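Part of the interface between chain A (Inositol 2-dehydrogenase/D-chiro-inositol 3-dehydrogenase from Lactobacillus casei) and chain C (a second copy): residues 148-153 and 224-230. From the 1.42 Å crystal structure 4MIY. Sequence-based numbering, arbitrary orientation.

Chain A (148-153) PLVVRA
Chain C 224-230: IQVLVHV

Two roughly antiparallel strands from two copies of the dehydrogenase meet through side chains reaching across the gap, with no backbone-to-backbone pairing, one long arginine ending on a backbone carbonyl and a sparse apolar contact beside it. The N-to-C directions of strand 148-153 in chain A and strand 224-229 in chain C differ by 157°, and the axes come no closer than 10.1 Å, too far for backbone pairing. The register is set by Leu A149 CA lying 9.9 Å from His C229 CA and Val A150 CA lying 8.8 Å from Leu C227 CA; from Arg A152 the side chain reaches on to the carbonyl of Gln C225.

Chain C is regular: phi runs from -101° to -110° and psi from 107° to 133° over residues 224-228, before His C229 stretches to -143/102. Its alternation sends the CA-to-CB bonds of Gln C225, Leu C227 and His C229 toward chain A, while that of Val C226 points away. Chain A breaks the pattern once. Leu A149, at -104/-44, departs from extended geometry, and both it and Val A150 (-140/145) point toward the partner. Val A151 (-123/129) is out of reach, and Arg A152 (-117/128) points toward chain C again.

Arg A152 contributes the largest covered area, 82 Å² of the 253 Å² buried in total. Its chi1 is m (-70°), chi2 t (-179°), chi3 136°, between wells, and chi4 -174°, an extended course that carries the guanidinium across the gap. Arg A152 NH2 donates a weak hydrogen bond to Gln C225 O, at 2.8 Å with an N-H...O angle of 142°. The carbonyl lies at the guanidinium edge, near its plane, as suits an N-H donor, while Leu C227 covers one face, its CB 3.9 Å from Arg A152 NH1. Further hydrogen bonds elsewhere in the structure help satisfy this buried charged group. Gln C225 (m, t, chi3 -43°) adds its aliphatic base, CB standing 3.5 Å from Arg A152 NH2, and its OE1 is hydrogen-bonded elsewhere.

Leu C227, with chi1 t (166°) and chi2 p (68°), serves two neighbors: besides covering the guanidinium, it brings CD1 to 4.3 Å from Val A150 CG2. Val A150 (chi1 t, 177°) is short and branched, enough to touch leucine at this spacing. At the other end, Leu A149 (m, t) places CD1 3.9 Å from NE2 of His C229 (chi1 t, chi2 -170°), approaching the ring obliquely. The rule is economical: leucine and valine side chains meet across part of the wide gap, and one long polar side chain spans it to a main-chain acceptor.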

# COMPACT_ATOMS: atom_id res chain seq x y z
N PRO A 148 -10.62 5.28 -22.00
CA PRO A 148 -9.58 4.26 -21.87
C PRO A 148 -8.70 4.15 -23.09
O PRO A 148 -9.15 3.88 -24.15
CB PRO A 148 -10.37 3.00 -21.64
CG PRO A 148 -11.69 3.26 -22.24
CD PRO A 148 -11.96 4.69 -22.03
N LEU A 149 -7.42 4.33 -22.89
CA LEU A 149 -6.49 4.43 -23.98
C LEU A 149 -5.70 3.15 -24.11
O LEU A 149 -5.48 2.68 -25.17
CB LEU A 149 -5.54 5.59 -23.74
CG LEU A 149 -6.20 6.94 -23.58
CD1 LEU A 149 -5.19 7.96 -23.15
CD2 LEU A 149 -6.90 7.33 -24.86
N VAL A 150 -5.27 2.64 -22.97
CA VAL A 150 -4.48 1.44 -22.87
C VAL A 150 -4.96 0.64 -21.66
O VAL A 150 -5.37 1.21 -20.71
CB VAL A 150 -2.97 1.76 -22.72
CG1 VAL A 150 -2.14 0.48 -22.54
CG2 VAL A 150 -2.48 2.55 -23.92
N VAL A 151 -4.93 -0.67 -21.77
CA VAL A 151 -5.18 -1.57 -20.66
C VAL A 151 -3.97 -2.49 -20.50
O VAL A 151 -3.51 -3.06 -21.45
CB VAL A 151 -6.44 -2.42 -20.86
CG1 VAL A 151 -6.63 -3.41 -19.73
CG2 VAL A 151 -7.66 -1.58 -21.00
N ARG A 152 -3.45 -2.58 -19.29
CA ARG A 152 -2.39 -3.50 -19.01
C ARG A 152 -2.83 -4.53 -17.99
O ARG A 152 -3.32 -4.20 -16.97
CB ARG A 152 -1.17 -2.78 -18.51
CG ARG A 152 -0.49 -1.97 -19.57
CD ARG A 152 0.71 -1.27 -19.09
NE ARG A 152 1.76 -1.40 -20.05
CZ ARG A 152 3.01 -1.00 -19.89
NH1 ARG A 152 3.39 -0.40 -18.80
NH2 ARG A 152 3.85 -1.18 -20.86
N ALA A 153 -2.64 -5.80 -18.31
CA ALA A 153 -3.11 -6.85 -17.48
C ALA A 153 -2.11 -7.98 -17.36
O ALA A 153 -1.26 -8.13 -18.19
CB ALA A 153 -4.42 -7.37 -17.99
N ILE C 224 10.76 -5.68 -23.31
CA ILE C 224 10.45 -4.50 -22.54
C ILE C 224 9.27 -3.76 -23.13
O ILE C 224 9.33 -3.37 -24.24
CB ILE C 224 11.64 -3.58 -22.47
CG1 ILE C 224 12.87 -4.30 -21.94
CG2 ILE C 224 11.35 -2.49 -21.53
CD1 ILE C 224 14.15 -3.88 -22.60
N GLN C 225 8.21 -3.63 -22.35
CA GLN C 225 7.04 -2.86 -22.73
C GLN C 225 6.94 -1.56 -21.95
O GLN C 225 6.64 -1.56 -20.80
CB GLN C 225 5.76 -3.65 -22.52
CG GLN C 225 5.67 -4.92 -23.31
CD GLN C 225 4.38 -5.66 -23.12
OE1 GLN C 225 3.91 -5.78 -22.04
NE2 GLN C 225 3.82 -6.14 -24.18
N VAL C 226 7.22 -0.45 -22.60
CA VAL C 226 7.10 0.87 -22.00
C VAL C 226 5.86 1.63 -22.47
O VAL C 226 5.56 1.69 -23.61
CB VAL C 226 8.32 1.73 -22.29
CG1 VAL C 226 8.29 2.97 -21.44
CG2 VAL C 226 9.60 0.94 -22.03
N LEU C 227 5.16 2.20 -21.50
CA LEU C 227 4.06 3.12 -21.77
C LEU C 227 4.55 4.51 -21.59
O LEU C 227 5.04 4.86 -20.56
CB LEU C 227 2.91 2.90 -20.79
CG LEU C 227 1.84 3.99 -20.73
CD1 LEU C 227 1.05 4.05 -21.99
CD2 LEU C 227 0.95 3.72 -19.56
N VAL C 228 4.44 5.30 -22.65
CA VAL C 228 4.77 6.70 -22.60
C VAL C 228 3.49 7.53 -22.70
O VAL C 228 2.78 7.43 -23.62
CB VAL C 228 5.72 7.07 -23.75
CG1 VAL C 228 6.01 8.52 -23.76
CG2 VAL C 228 6.98 6.26 -23.66
N HIS C 229 3.23 8.32 -21.68
CA HIS C 229 1.97 9.04 -21.62
C HIS C 229 2.24 10.39 -21.02
O HIS C 229 2.37 10.54 -19.85
CB HIS C 229 0.97 8.27 -20.75
CG HIS C 229 -0.44 8.76 -20.84
ND1 HIS C 229 -1.43 8.32 -20.00
CD2 HIS C 229 -1.01 9.68 -21.64
CE1 HIS C 229 -2.55 8.92 -20.31
NE2 HIS C 229 -2.32 9.76 -21.29
N VAL C 230 2.29 11.39 -21.88
CA VAL C 230 2.78 12.69 -21.51
C VAL C 230 1.71 13.75 -21.30
O VAL C 230 2.02 14.84 -20.95
CB VAL C 230 3.86 13.19 -22.50
CG1 VAL C 230 4.92 12.15 -22.61
CG2 VAL C 230 3.30 13.54 -23.83